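PDB 5X55: probable uracil-DNA glycosylase from Acanthamoeba polyphaga mimivirus, which belongs to the uracil-DNA glycosylase superfamily and has an alpha/beta fold built around a four-stranded parallel sheet. Local coordinates for residues I102-N107 with Y203-S208; E116-C121 with S156-R161; V123-L128 with T145-L150; N223-L228 with A244-Q249; D278-L283 with C303-P308. All blocks are in the same frame, centred on the assembly; numbering follows the deposited sequence.

Interaction 1 (I102-N107 with Y203-S208)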
# COMPACT_ATOMS: atom_id res chain seq x y z
N ILE A 102 3.14 -11.30 7.26
CA ILE A 102 3.25 -10.85 5.87
C ILE A 102 3.09 -12.04 4.92
O ILE A 102 2.59 -11.88 3.80
CB ILE A 102 4.56 -10.07 5.63
CG1 ILE A 102 4.49 -9.32 4.30
CG2 ILE A 102 5.79 -10.97 5.65
CD1 ILE A 102 3.51 -8.17 4.30
N LEU A 103 3.49 -13.24 5.35
CA LEU A 103 3.37 -14.42 4.50
C LEU A 103 2.15 -15.23 4.95
O LEU A 103 2.25 -16.20 5.69
CB LEU A 103 4.64 -15.25 4.53
CG LEU A 103 4.57 -16.41 3.54
CD1 LEU A 103 4.63 -15.85 2.14
CD2 LEU A 103 5.65 -17.44 3.78
N ILE A 104 0.98 -14.83 4.45
CA ILE A 104 -0.30 -15.28 4.97
C ILE A 104 -0.86 -16.41 4.11
O ILE A 104 -0.84 -16.33 2.87
CB ILE A 104 -1.29 -14.09 5.03
CG1 ILE A 104 -0.82 -13.08 6.05
CG2 ILE A 104 -2.71 -14.55 5.34
CD1 ILE A 104 -1.61 -11.81 5.96
N ASP A 105 -1.40 -17.43 4.75
CA ASP A 105 -2.06 -18.54 4.08
C ASP A 105 -3.56 -18.47 4.35
O ASP A 105 -3.98 -18.53 5.52
CB ASP A 105 -1.48 -19.87 4.55
CG ASP A 105 -2.18 -21.08 3.93
OD1 ASP A 105 -2.90 -20.94 2.91
OD2 ASP A 105 -1.97 -22.19 4.46
N ALA A 106 -4.36 -18.32 3.29
CA ALA A 106 -5.81 -18.24 3.47
C ALA A 106 -6.38 -19.51 4.12
O ALA A 106 -7.37 -19.43 4.85
CB ALA A 106 -6.50 -17.96 2.14
N ASN A 107 -5.77 -20.67 3.88
CA ASN A 107 -6.21 -21.91 4.52
C ASN A 107 -5.82 -22.00 5.99
O ASN A 107 -6.29 -22.91 6.67
CB ASN A 107 -5.63 -23.12 3.79
CG ASN A 107 -6.09 -23.22 2.35
OD1 ASN A 107 -7.21 -22.84 2.00
ND2 ASN A 107 -5.22 -23.73 1.49
N TYR A 203 -9.45 -10.73 1.04
CA TYR A 203 -8.27 -10.52 0.19
C TYR A 203 -7.38 -9.42 0.75
O TYR A 203 -6.16 -9.48 0.58
CB TYR A 203 -8.69 -10.15 -1.23
CG TYR A 203 -9.39 -11.25 -1.99
CD1 TYR A 203 -9.33 -12.57 -1.58
CD2 TYR A 203 -10.11 -10.95 -3.14
CE1 TYR A 203 -9.97 -13.57 -2.29
CE2 TYR A 203 -10.75 -11.94 -3.86
CZ TYR A 203 -10.68 -13.24 -3.43
OH TYR A 203 -11.33 -14.22 -4.16
N ALA A 204 -7.95 -8.41 1.40
CA ALA A 204 -7.14 -7.32 1.96
C ALA A 204 -6.24 -7.84 3.08
O ALA A 204 -6.70 -8.56 3.98
CB ALA A 204 -8.05 -6.21 2.47
N MET A 205 -4.95 -7.50 3.00
CA MET A 205 -3.98 -7.93 4.00
C MET A 205 -3.07 -6.78 4.46
O MET A 205 -2.01 -7.02 5.03
CB MET A 205 -3.14 -9.09 3.46
CG MET A 205 -2.33 -8.79 2.20
SD MET A 205 -1.25 -10.20 1.86
CE MET A 205 0.08 -9.86 3.02
N GLY A 206 -3.49 -5.53 4.27
CA GLY A 206 -2.72 -4.42 4.79
C GLY A 206 -1.55 -4.01 3.94
O GLY A 206 -0.69 -3.27 4.41
N CYS A 207 -1.48 -4.52 2.72
CA CYS A 207 -0.48 -4.15 1.72
C CYS A 207 -1.21 -3.84 0.44
O CYS A 207 -2.19 -4.53 0.10
CB CYS A 207 0.49 -5.29 1.45
SG CYS A 207 1.18 -5.94 2.91
N SER A 208 -0.73 -2.85 -0.31
CA SER A 208 -1.32 -2.63 -1.62
C SER A 208 -0.97 -3.78 -2.55
O SER A 208 0.11 -4.37 -2.46
CB SER A 208 -0.88 -1.28 -2.21
OG SER A 208 0.52 -1.13 -2.30
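The methyl end of Met205 comes up against a backbone carbonyl: its CE lies 3.3 Å from Ile102 O. The same CE also touches two isoleucines. Met205 CE is 4.0 Å from Ile102 CD1, where the two side chains meet at a slant, and 3.9 Å from Ile104 CD1. The Ile104 and Met205 side chains run past each other in opposite directions, so Ile104 CD1 also reaches Met205 CB at 4.0 Å. A bend near the end of the methionine chain (chi3 -80°) turns CE toward these partners. Ile102 points its CG1 branch away from its own backbone N (chi1 -166°). This carries Ile102 CD1 on to Cys207 SG, 3.5 Å away. The contact joins the end of helix 98-102 and the loop after it to the loop between strand 185-189 and helix 219-230. Met205 O bonds to Asn173 ND2, and the Ile104 backbone pairs with Leu213. The four touching residues are buried. What passes between the segments is apolar packing of methyl groups and sulfur, with one methyl against a carbonyl oxygen.

Interaction 2 (E116-C121 with S156-R161)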
# COMPACT_ATOMS: atom_id res chain seq x y z
N GLU A 116 -13.73 -8.64 17.22
CA GLU A 116 -13.06 -9.52 18.17
C GLU A 116 -11.93 -8.81 18.92
O GLU A 116 -11.80 -8.98 20.14
CB GLU A 116 -12.54 -10.77 17.45
CG GLU A 116 -13.63 -11.41 16.59
CD GLU A 116 -13.22 -12.74 15.96
OE1 GLU A 116 -14.06 -13.67 15.94
OE2 GLU A 116 -12.08 -12.85 15.48
N CYS A 117 -11.11 -7.99 18.23
CA CYS A 117 -10.04 -7.23 18.88
C CYS A 117 -10.58 -6.12 19.77
O CYS A 117 -9.91 -5.72 20.73
CB CYS A 117 -9.10 -6.57 17.86
SG CYS A 117 -8.22 -7.70 16.82
N PHE A 118 -11.74 -5.57 19.45
CA PHE A 118 -12.32 -4.47 20.20
C PHE A 118 -13.78 -4.80 20.49
O PHE A 118 -14.69 -4.21 19.89
CB PHE A 118 -12.21 -3.14 19.46
CG PHE A 118 -10.80 -2.78 19.04
CD1 PHE A 118 -9.87 -2.34 19.97
CD2 PHE A 118 -10.41 -2.87 17.70
CE1 PHE A 118 -8.59 -2.01 19.59
CE2 PHE A 118 -9.14 -2.53 17.31
CZ PHE A 118 -8.21 -2.10 18.26
N PRO A 119 -14.03 -5.72 21.42
CA PRO A 119 -15.42 -6.16 21.66
C PRO A 119 -16.35 -5.01 21.99
O PRO A 119 -17.54 -5.07 21.65
CB PRO A 119 -15.28 -7.12 22.85
CG PRO A 119 -13.86 -7.53 22.87
CD PRO A 119 -13.08 -6.37 22.34
N ASP A 120 -15.84 -3.95 22.62
CA ASP A 120 -16.64 -2.81 23.04
C ASP A 120 -16.37 -1.58 22.19
O ASP A 120 -16.66 -0.46 22.61
CB ASP A 120 -16.39 -2.54 24.52
CG ASP A 120 -16.70 -3.76 25.40
OD1 ASP A 120 -17.84 -4.28 25.33
OD2 ASP A 120 -15.80 -4.23 26.13
N CYS A 121 -15.82 -1.78 20.99
CA CYS A 121 -15.64 -0.74 19.97
C CYS A 121 -14.67 0.35 20.43
O CYS A 121 -14.75 1.49 19.98
CB CYS A 121 -16.98 -0.14 19.55
SG CYS A 121 -18.15 -1.45 19.13
N SER A 156 -17.33 4.11 15.33
CA SER A 156 -18.72 4.15 14.90
C SER A 156 -19.00 3.07 13.87
O SER A 156 -20.09 2.48 13.88
CB SER A 156 -19.07 5.55 14.36
OG SER A 156 -18.73 5.71 12.99
N TYR A 157 -18.04 2.76 12.98
CA TYR A 157 -18.25 1.63 12.07
C TYR A 157 -18.37 0.32 12.84
O TYR A 157 -19.15 -0.56 12.46
CB TYR A 157 -17.10 1.50 11.05
CG TYR A 157 -16.79 2.71 10.20
CD1 TYR A 157 -17.75 3.67 9.91
CD2 TYR A 157 -15.52 2.88 9.67
CE1 TYR A 157 -17.43 4.79 9.10
CE2 TYR A 157 -15.19 3.97 8.89
CZ TYR A 157 -16.13 4.92 8.60
OH TYR A 157 -15.75 5.99 7.80
N LEU A 158 -17.60 0.16 13.91
CA LEU A 158 -17.75 -1.06 14.71
C LEU A 158 -19.08 -1.12 15.44
O LEU A 158 -19.64 -2.21 15.63
CB LEU A 158 -16.62 -1.18 15.73
CG LEU A 158 -15.55 -2.16 15.29
CD1 LEU A 158 -14.75 -1.50 14.18
CD2 LEU A 158 -14.67 -2.60 16.47
N GLU A 159 -19.60 0.04 15.88
CA GLU A 159 -20.91 0.08 16.54
C GLU A 159 -22.03 -0.35 15.60
O GLU A 159 -23.00 -0.98 16.04
CB GLU A 159 -21.18 1.46 17.13
CG GLU A 159 -20.76 1.59 18.60
CD GLU A 159 -21.66 0.78 19.54
OE1 GLU A 159 -21.32 -0.38 19.85
OE2 GLU A 159 -22.72 1.31 19.95
N LYS A 160 -21.92 -0.04 14.31
CA LYS A 160 -22.89 -0.52 13.33
C LYS A 160 -22.58 -1.91 12.81
O LYS A 160 -23.24 -2.36 11.87
CB LYS A 160 -22.97 0.45 12.15
CG LYS A 160 -23.18 1.88 12.58
CD LYS A 160 -23.24 2.81 11.39
CE LYS A 160 -23.89 4.13 11.78
NZ LYS A 160 -24.13 5.00 10.59
N ARG A 161 -21.58 -2.59 13.38
CA ARG A 161 -21.24 -3.97 13.02
C ARG A 161 -20.78 -4.12 11.57
O ARG A 161 -20.99 -5.17 10.95
CB ARG A 161 -22.41 -4.92 13.30
CG ARG A 161 -22.87 -4.95 14.74
CD ARG A 161 -21.85 -5.59 15.68
NE ARG A 161 -21.81 -4.98 17.00
CZ ARG A 161 -21.43 -5.58 18.13
NH1 ARG A 161 -21.03 -6.84 18.09
NH2 ARG A 161 -21.44 -4.91 19.27
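Cys121 lays its SG and CB against Leu158 CB, at 3.7 and 4.0 Å. Further along the leucine, the CD2 branch reaches the chain of Phe118. Leu158 CD2 lies 3.9 Å from Phe118 CB and 3.8 Å from Phe118 O, and it meets the phenylalanine ring obliquely. On the outer side, the carboxylate of Glu159 folds back through a bend at chi2 (-70°). This brings Glu159 OE1 to 3.4 Å from Cys121 SG. After the last residues of helix 114-117 the chain makes a type I beta turn from Phe118 to Cys121. Its closing bond runs from Cys121 N to Phe118 O, 2.9 Å, and uses the same oxygen that Leu158 CD2 touches. The second segment is the C-terminal end of helix 146-159, closed by a Schellman motif. Arg161, with positive phi, is its C-prime residue. Arg161 N bonds to Leu158 O at 3.0 Å, and Gln162 N bonds to Tyr157 O. Beyond the pair, Ser155 OG is hydrogen-bonded to Cys121 O, a second tie between turn and helix. Trp114 and Ile164 also touch Leu158.

Interaction 3 (V123-L128 with T145-L150); sequences VNLKLL and TYFPQL
The ring of Phe147 meets Leu125 obliquely. Leu125 CD1 lies 4.2 Å from Phe147 CE1. Val141 of helix 135-142 also touches the phenylalanine. The contact packs a short 3-10 turn, residues 126-128 and the residues leading into it, against the first part of helix 146-159. The closer partner of Leu125 is Leu150, one turn further along that helix. Leu125 CD1 is 3.6 Å from Leu150 CD2 and 4.0 Å from Leu150 CG. The two leucine side chains cross at about a right angle. One methyl group thus serves both helix residues. Phe147 CG is anti to the backbone N (chi1 -173°), and Leu150 has much the same first torsion (chi1 168°). Both side chains therefore leave the helix in a similar way and offer their ends to the same methyl. Leu125 is also touched by Phe138 of helix 135-142, by Leu171 and by Leu154, so its side chain is buried among apolar neighbours. Its backbone is tied down as well. Leu125 N is hydrogen-bonded to Glu151 OE2, which joins the turn to the helix by a polar link beside the apolar one. At the other peptide end of the same residue, Leu125 O accepts from Leu128 N at 2.9 Å and closes the 3-10 turn.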
# COMPACT_ATOMS: atom_id res chain seq x y z
N VAL A 123 -11.71 1.47 19.69
CA VAL A 123 -10.65 1.40 18.68
C VAL A 123 -9.41 2.14 19.15
O VAL A 123 -9.47 3.30 19.58
CB VAL A 123 -11.13 1.95 17.32
CG1 VAL A 123 -9.92 2.19 16.40
CG2 VAL A 123 -12.07 0.98 16.67
N ASN A 124 -8.27 1.47 19.08
CA ASN A 124 -7.01 2.01 19.56
C ASN A 124 -5.96 1.64 18.51
O ASN A 124 -5.34 0.57 18.59
CB ASN A 124 -6.69 1.44 20.93
CG ASN A 124 -5.48 2.07 21.56
OD1 ASN A 124 -4.60 2.59 20.88
ND2 ASN A 124 -5.40 1.97 22.88
N LEU A 125 -5.74 2.54 17.55
CA LEU A 125 -4.86 2.23 16.42
C LEU A 125 -3.41 2.02 16.85
O LEU A 125 -2.71 1.21 16.23
CB LEU A 125 -4.94 3.35 15.38
CG LEU A 125 -6.27 3.56 14.65
CD1 LEU A 125 -6.22 4.78 13.70
CD2 LEU A 125 -6.67 2.32 13.90
N LYS A 126 -2.96 2.73 17.90
CA LYS A 126 -1.57 2.58 18.36
C LYS A 126 -1.23 1.13 18.70
O LYS A 126 -0.11 0.67 18.43
CB LYS A 126 -1.33 3.50 19.56
CG LYS A 126 -0.06 3.19 20.35
CD LYS A 126 1.21 3.57 19.61
CE LYS A 126 2.36 2.60 19.95
NZ LYS A 126 2.66 2.47 21.42
N LEU A 127 -2.18 0.38 19.27
CA LEU A 127 -1.96 -1.02 19.62
C LEU A 127 -1.81 -1.93 18.41
O LEU A 127 -1.41 -3.08 18.58
CB LEU A 127 -3.11 -1.55 20.48
CG LEU A 127 -3.32 -0.83 21.81
CD1 LEU A 127 -4.44 -1.53 22.56
CD2 LEU A 127 -2.03 -0.85 22.59
N LEU A 128 -2.11 -1.44 17.22
CA LEU A 128 -1.95 -2.20 15.99
C LEU A 128 -0.60 -1.97 15.33
O LEU A 128 -0.33 -2.54 14.27
CB LEU A 128 -3.08 -1.83 15.03
CG LEU A 128 -4.44 -2.04 15.70
CD1 LEU A 128 -5.56 -1.63 14.77
CD2 LEU A 128 -4.58 -3.49 16.15
N THR A 145 -5.41 17.26 15.39
CA THR A 145 -6.81 17.28 15.80
C THR A 145 -7.65 16.26 15.03
O THR A 145 -8.66 15.79 15.56
CB THR A 145 -7.41 18.69 15.65
OG1 THR A 145 -7.50 19.05 14.27
CG2 THR A 145 -6.55 19.71 16.40
N TYR A 146 -7.24 15.88 13.81
CA TYR A 146 -8.04 14.89 13.09
C TYR A 146 -7.97 13.49 13.73
O TYR A 146 -8.89 12.69 13.53
CB TYR A 146 -7.60 14.82 11.60
CG TYR A 146 -6.24 14.17 11.37
CD1 TYR A 146 -6.08 12.78 11.45
CD2 TYR A 146 -5.11 14.93 11.08
CE1 TYR A 146 -4.85 12.18 11.26
CE2 TYR A 146 -3.87 14.33 10.89
CZ TYR A 146 -3.76 12.95 10.97
OH TYR A 146 -2.54 12.34 10.79
N PHE A 147 -6.92 13.18 14.49
CA PHE A 147 -6.72 11.78 14.90
C PHE A 147 -7.82 11.23 15.80
O PHE A 147 -8.28 10.10 15.56
CB PHE A 147 -5.35 11.62 15.54
CG PHE A 147 -5.00 10.20 15.83
CD1 PHE A 147 -4.44 9.40 14.86
CD2 PHE A 147 -5.24 9.66 17.08
CE1 PHE A 147 -4.12 8.10 15.12
CE2 PHE A 147 -4.93 8.36 17.34
CZ PHE A 147 -4.37 7.57 16.36
N PRO A 148 -8.27 11.93 16.85
CA PRO A 148 -9.46 11.44 17.57
C PRO A 148 -10.66 11.30 16.67
O PRO A 148 -11.45 10.37 16.87
CB PRO A 148 -9.69 12.50 18.66
CG PRO A 148 -8.34 13.06 18.91
CD PRO A 148 -7.68 13.10 17.54
N GLN A 149 -10.82 12.16 15.66
CA GLN A 149 -11.93 11.98 14.73
C GLN A 149 -11.80 10.65 13.99
O GLN A 149 -12.79 9.93 13.81
CB GLN A 149 -12.00 13.13 13.74
CG GLN A 149 -12.53 14.43 14.33
CD GLN A 149 -12.15 15.66 13.51
OE1 GLN A 149 -12.03 15.60 12.28
NE2 GLN A 149 -11.97 16.79 14.19
N LEU A 150 -10.58 10.30 13.57
CA LEU A 150 -10.37 9.03 12.87
C LEU A 150 -10.75 7.85 13.76
O LEU A 150 -11.53 6.96 13.37
CB LEU A 150 -8.91 8.95 12.42
CG LEU A 150 -8.37 7.62 11.92
CD1 LEU A 150 -9.10 7.22 10.68
CD2 LEU A 150 -6.86 7.71 11.66

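Interaction 4 (N223-L228 with A244-Q249); sequences NIYTNL and ASWILQ
Leu228 and Trp246 make the tight part of this contact. Leu228 CD1 sits 3.5 Å from both Trp246 CZ2 and Trp246 CH2, and it meets the indole obliquely. The two side chains come from opposite directions. They bridge helices 219-230 and 244-248, the second of which leads into strand 251-255 of the parallel sheet. The axes of the short helical segments are 15.2 Å apart and cross at 71°. That gap is too wide for the backbones to touch. The indole reaches into it from one helix, and Leu228, Ile224 and Tyr225 reach in from the other. Trp368 packs edge-to-face with Trp246, and its backbone O accepts a hydrogen bond from Trp246 NE1. The remaining touches are looser, though these residues too are buried. Ile224 CG2 lies at the edge of the indole, near its plane, 4.0 Å from Trp246 CH2. Tyr225 has its OH hydrogen-bonded to His240 O, and its ring edges up to the same indole carbon, with Tyr225 CE1 4.3 Å from Trp246 CH2.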
# COMPACT_ATOMS: atom_id res chain seq x y z
N ASN A 223 -1.30 -8.24 -14.06
CA ASN A 223 -0.73 -7.33 -15.04
C ASN A 223 0.63 -6.83 -14.60
O ASN A 223 1.54 -6.66 -15.43
CB ASN A 223 -1.70 -6.18 -15.31
CG ASN A 223 -2.90 -6.62 -16.15
OD1 ASN A 223 -2.88 -7.71 -16.70
ND2 ASN A 223 -3.93 -5.77 -16.26
N ILE A 224 0.82 -6.62 -13.29
CA ILE A 224 2.15 -6.29 -12.79
C ILE A 224 3.14 -7.40 -13.13
O ILE A 224 4.23 -7.14 -13.67
CB ILE A 224 2.10 -6.01 -11.28
CG1 ILE A 224 1.27 -4.75 -10.99
CG2 ILE A 224 3.51 -5.89 -10.70
CD1 ILE A 224 0.73 -4.67 -9.58
N TYR A 225 2.78 -8.65 -12.82
CA TYR A 225 3.62 -9.80 -13.17
C TYR A 225 3.93 -9.82 -14.67
O TYR A 225 5.08 -10.05 -15.08
CB TYR A 225 2.94 -11.11 -12.79
CG TYR A 225 2.84 -11.43 -11.32
CD1 TYR A 225 3.74 -10.89 -10.39
CD2 TYR A 225 1.86 -12.29 -10.85
CE1 TYR A 225 3.64 -11.22 -9.04
CE2 TYR A 225 1.76 -12.62 -9.51
CZ TYR A 225 2.64 -12.08 -8.62
OH TYR A 225 2.50 -12.43 -7.30
N THR A 226 2.91 -9.61 -15.50
CA THR A 226 3.12 -9.56 -16.95
C THR A 226 4.18 -8.53 -17.31
O THR A 226 5.04 -8.78 -18.16
CB THR A 226 1.79 -9.26 -17.66
OG1 THR A 226 0.88 -10.35 -17.49
CG2 THR A 226 1.97 -9.00 -19.17
N ASN A 227 4.13 -7.35 -16.68
CA ASN A 227 5.14 -6.33 -16.91
C ASN A 227 6.53 -6.79 -16.47
O ASN A 227 7.53 -6.57 -17.18
CB ASN A 227 4.75 -5.03 -16.18
CG ASN A 227 5.69 -3.88 -16.47
OD1 ASN A 227 6.72 -3.72 -15.80
ND2 ASN A 227 5.35 -3.08 -17.47
N LEU A 228 6.63 -7.45 -15.31
CA LEU A 228 7.94 -7.96 -14.88
C LEU A 228 8.50 -8.96 -15.88
O LEU A 228 9.69 -8.94 -16.18
CB LEU A 228 7.83 -8.59 -13.49
CG LEU A 228 7.71 -7.58 -12.34
CD1 LEU A 228 6.89 -8.16 -11.20
CD2 LEU A 228 9.11 -7.19 -11.85
N ALA A 244 5.10 -10.66 -0.00
CA ALA A 244 5.99 -10.65 1.15
C ALA A 244 7.45 -10.43 0.76
O ALA A 244 8.19 -9.69 1.43
CB ALA A 244 5.82 -11.97 1.90
N SER A 245 7.87 -11.01 -0.36
CA SER A 245 9.27 -10.94 -0.76
C SER A 245 9.70 -9.50 -1.07
O SER A 245 10.77 -9.06 -0.66
CB SER A 245 9.49 -11.84 -1.98
OG SER A 245 10.80 -11.66 -2.47
N TRP A 246 8.87 -8.78 -1.83
CA TRP A 246 9.20 -7.40 -2.19
C TRP A 246 9.19 -6.50 -0.97
O TRP A 246 10.04 -5.61 -0.84
CB TRP A 246 8.22 -6.86 -3.23
CG TRP A 246 8.16 -7.63 -4.49
CD1 TRP A 246 8.97 -8.67 -4.87
CD2 TRP A 246 7.23 -7.44 -5.56
NE1 TRP A 246 8.60 -9.13 -6.10
CE2 TRP A 246 7.53 -8.40 -6.55
CE3 TRP A 246 6.16 -6.56 -5.77
CZ2 TRP A 246 6.80 -8.50 -7.72
CZ3 TRP A 246 5.44 -6.65 -6.94
CH2 TRP A 246 5.76 -7.62 -7.90
N ILE A 247 8.21 -6.69 -0.09
CA ILE A 247 8.05 -5.79 1.04
C ILE A 247 9.19 -5.98 2.02
O ILE A 247 9.73 -5.00 2.55
CB ILE A 247 6.68 -6.01 1.69
CG1 ILE A 247 5.57 -5.67 0.68
CG2 ILE A 247 6.53 -5.22 3.01
CD1 ILE A 247 4.25 -6.28 1.06
N LEU A 248 9.60 -7.24 2.25
CA LEU A 248 10.71 -7.50 3.16
C LEU A 248 12.00 -6.83 2.69
O LEU A 248 12.88 -6.53 3.51
CB LEU A 248 10.92 -9.00 3.30
CG LEU A 248 9.87 -9.69 4.16
CD1 LEU A 248 9.69 -11.15 3.75
CD2 LEU A 248 10.24 -9.58 5.65
N GLN A 249 12.14 -6.59 1.38
CA GLN A 249 13.32 -5.97 0.79
C GLN A 249 13.19 -4.46 0.63
O GLN A 249 13.99 -3.84 -0.07
CB GLN A 249 13.63 -6.60 -0.58
CG GLN A 249 13.95 -8.12 -0.54
CD GLN A 249 14.12 -8.70 -1.93
OE1 GLN A 249 15.12 -8.47 -2.60
NE2 GLN A 249 13.10 -9.42 -2.39

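Interaction 5 (D278-L283 with C303-P308); sequences DLIDYL and CQRVDP
Arg305 reaches across to Asp281 of helix 273-286. Arg305 CB lies 4.1 Å from Asp281 OD1 and also borders Ile280 CG2. The chain then bends at chi3 (70°), with Arg305 CD 4.1 Å from Asp281 OD1. The bond from Arg305 NE to Asp281 OD1 is 3.0 Å and nearly straight (162°). It comes in on the syn side, tilted out of the carboxylate plane. At the tip, NH2 meets the syn lone pair of Asp281 OD2. This bond is modelled very short, so its exact length is doubtful. The arginine thus grips the carboxylate side-on in a salt bridge, with two nitrogens, one to each oxygen. The two planes are 33° apart. A water donates to Asp281 OD1 and to Arg305 O, linking the acid to the arginine backbone. Beside the salt bridge, Ile280 CG2 packs on Val306 CG2 at 3.7 Å. The contact joins the helix to the turn between helix 297-303 and strand 312-316. Asp281 OD1 is held by both NE and the water, which would probably help keep the carboxylate negatively charged.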
# COMPACT_ATOMS: atom_id res chain seq x y z
N ASP A 278 0.10 12.81 6.27
CA ASP A 278 1.16 12.90 7.26
C ASP A 278 2.18 11.76 7.11
O ASP A 278 3.36 11.95 7.43
CB ASP A 278 0.57 12.90 8.67
CG ASP A 278 0.03 14.26 9.08
OD1 ASP A 278 0.44 15.28 8.48
OD2 ASP A 278 -0.81 14.31 10.01
N LEU A 279 1.76 10.60 6.64
CA LEU A 279 2.72 9.52 6.41
C LEU A 279 3.67 9.86 5.27
O LEU A 279 4.90 9.73 5.40
CB LEU A 279 1.95 8.22 6.15
CG LEU A 279 2.70 6.94 5.78
CD1 LEU A 279 3.88 6.69 6.72
CD2 LEU A 279 1.71 5.76 5.77
N ILE A 280 3.12 10.34 4.14
CA ILE A 280 3.95 10.77 3.02
C ILE A 280 4.90 11.87 3.46
O ILE A 280 6.11 11.82 3.19
CB ILE A 280 3.08 11.25 1.83
CG1 ILE A 280 1.97 10.25 1.45
CG2 ILE A 280 3.95 11.63 0.63
CD1 ILE A 280 2.45 8.97 0.94
N ASP A 281 4.36 12.89 4.13
CA ASP A 281 5.17 14.04 4.53
C ASP A 281 6.26 13.62 5.51
O ASP A 281 7.39 14.11 5.43
CB ASP A 281 4.30 15.13 5.16
CG ASP A 281 3.31 15.73 4.15
OD1 ASP A 281 3.53 15.54 2.93
OD2 ASP A 281 2.32 16.36 4.58
N TYR A 282 5.93 12.72 6.44
CA TYR A 282 6.94 12.22 7.36
C TYR A 282 8.09 11.57 6.61
O TYR A 282 9.27 11.81 6.92
CB TYR A 282 6.30 11.23 8.34
CG TYR A 282 7.29 10.65 9.31
CD1 TYR A 282 7.61 11.31 10.49
CD2 TYR A 282 7.93 9.44 9.04
CE1 TYR A 282 8.53 10.78 11.39
CE2 TYR A 282 8.86 8.91 9.93
CZ TYR A 282 9.15 9.58 11.09
OH TYR A 282 10.06 9.05 11.98
N LEU A 283 7.77 10.74 5.61
CA LEU A 283 8.84 10.04 4.90
C LEU A 283 9.71 11.01 4.10
O LEU A 283 10.94 10.96 4.18
CB LEU A 283 8.26 8.94 3.99
CG LEU A 283 7.57 7.76 4.68
CD1 LEU A 283 6.94 6.86 3.64
CD2 LEU A 283 8.55 6.97 5.52
N CYS A 303 1.60 11.64 -5.02
CA CYS A 303 3.05 11.80 -5.19
C CYS A 303 3.46 13.23 -5.51
O CYS A 303 4.65 13.55 -5.46
CB CYS A 303 3.55 10.86 -6.28
SG CYS A 303 3.54 9.11 -5.75
N GLN A 304 2.51 14.09 -5.86
CA GLN A 304 2.83 15.50 -5.97
C GLN A 304 2.89 16.21 -4.63
O GLN A 304 3.09 17.43 -4.59
CB GLN A 304 1.83 16.17 -6.90
CG GLN A 304 2.06 15.68 -8.31
CD GLN A 304 1.11 16.27 -9.29
OE1 GLN A 304 1.19 17.47 -9.61
NE2 GLN A 304 0.18 15.45 -9.77
N ARG A 305 2.73 15.49 -3.51
CA ARG A 305 3.17 16.05 -2.24
C ARG A 305 4.67 16.01 -2.11
O ARG A 305 5.21 16.66 -1.20
CB ARG A 305 2.56 15.30 -1.06
CG ARG A 305 1.04 15.26 -1.01
CD ARG A 305 0.61 14.55 0.25
NE ARG A 305 0.90 15.34 1.45
CZ ARG A 305 0.06 16.25 1.96
NH1 ARG A 305 -1.11 16.47 1.37
NH2 ARG A 305 0.39 16.92 3.05
N VAL A 306 5.35 15.27 -2.98
CA VAL A 306 6.75 14.89 -2.81
C VAL A 306 7.61 15.80 -3.68
O VAL A 306 7.26 16.08 -4.83
CB VAL A 306 6.96 13.40 -3.19
CG1 VAL A 306 8.42 13.03 -3.12
CG2 VAL A 306 6.12 12.47 -2.29
N ASP A 307 8.71 16.28 -3.12
CA ASP A 307 9.68 17.09 -3.85
C ASP A 307 10.39 16.26 -4.91
O ASP A 307 11.21 15.40 -4.55
CB ASP A 307 10.70 17.67 -2.88
CG ASP A 307 11.61 18.69 -3.52
OD1 ASP A 307 11.62 18.82 -4.77
OD2 ASP A 307 12.32 19.39 -2.75
N PRO A 308 10.16 16.50 -6.20
CA PRO A 308 10.74 15.63 -7.24
C PRO A 308 12.22 15.85 -7.50
O PRO A 308 12.79 15.14 -8.34
CB PRO A 308 9.90 15.98 -8.49
CG PRO A 308 9.47 17.40 -8.25
CD PRO A 308 9.28 17.54 -6.76
O HOH W 1 5.67 15.48 1.49

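In the fold
From the N terminus, interaction 1 opens first, at the end of helix 98-102. It closes on the loop after strand 185-189, with 95 residues between its segments. Interaction 2 lies inside that long loop and joins the end of helix 114-117 to the end of helix 146-159. Interaction 3 is nested inside interaction 2 and uses the start of the same helix. Phe118 packs on Val123 and Asn124 where these two meet. Interactions 4 and 5 follow in series. Interaction 4 joins helix 219-230 to helix 244-248 and touches interaction 1 through Ile247 and Ala244. Interaction 5 closes a loop holding strand 291-295 and helix 297-303. A probable hydrogen bond between Tyr146 OH and Asp278 OD2, 2.7 Å, links interaction 3 to it.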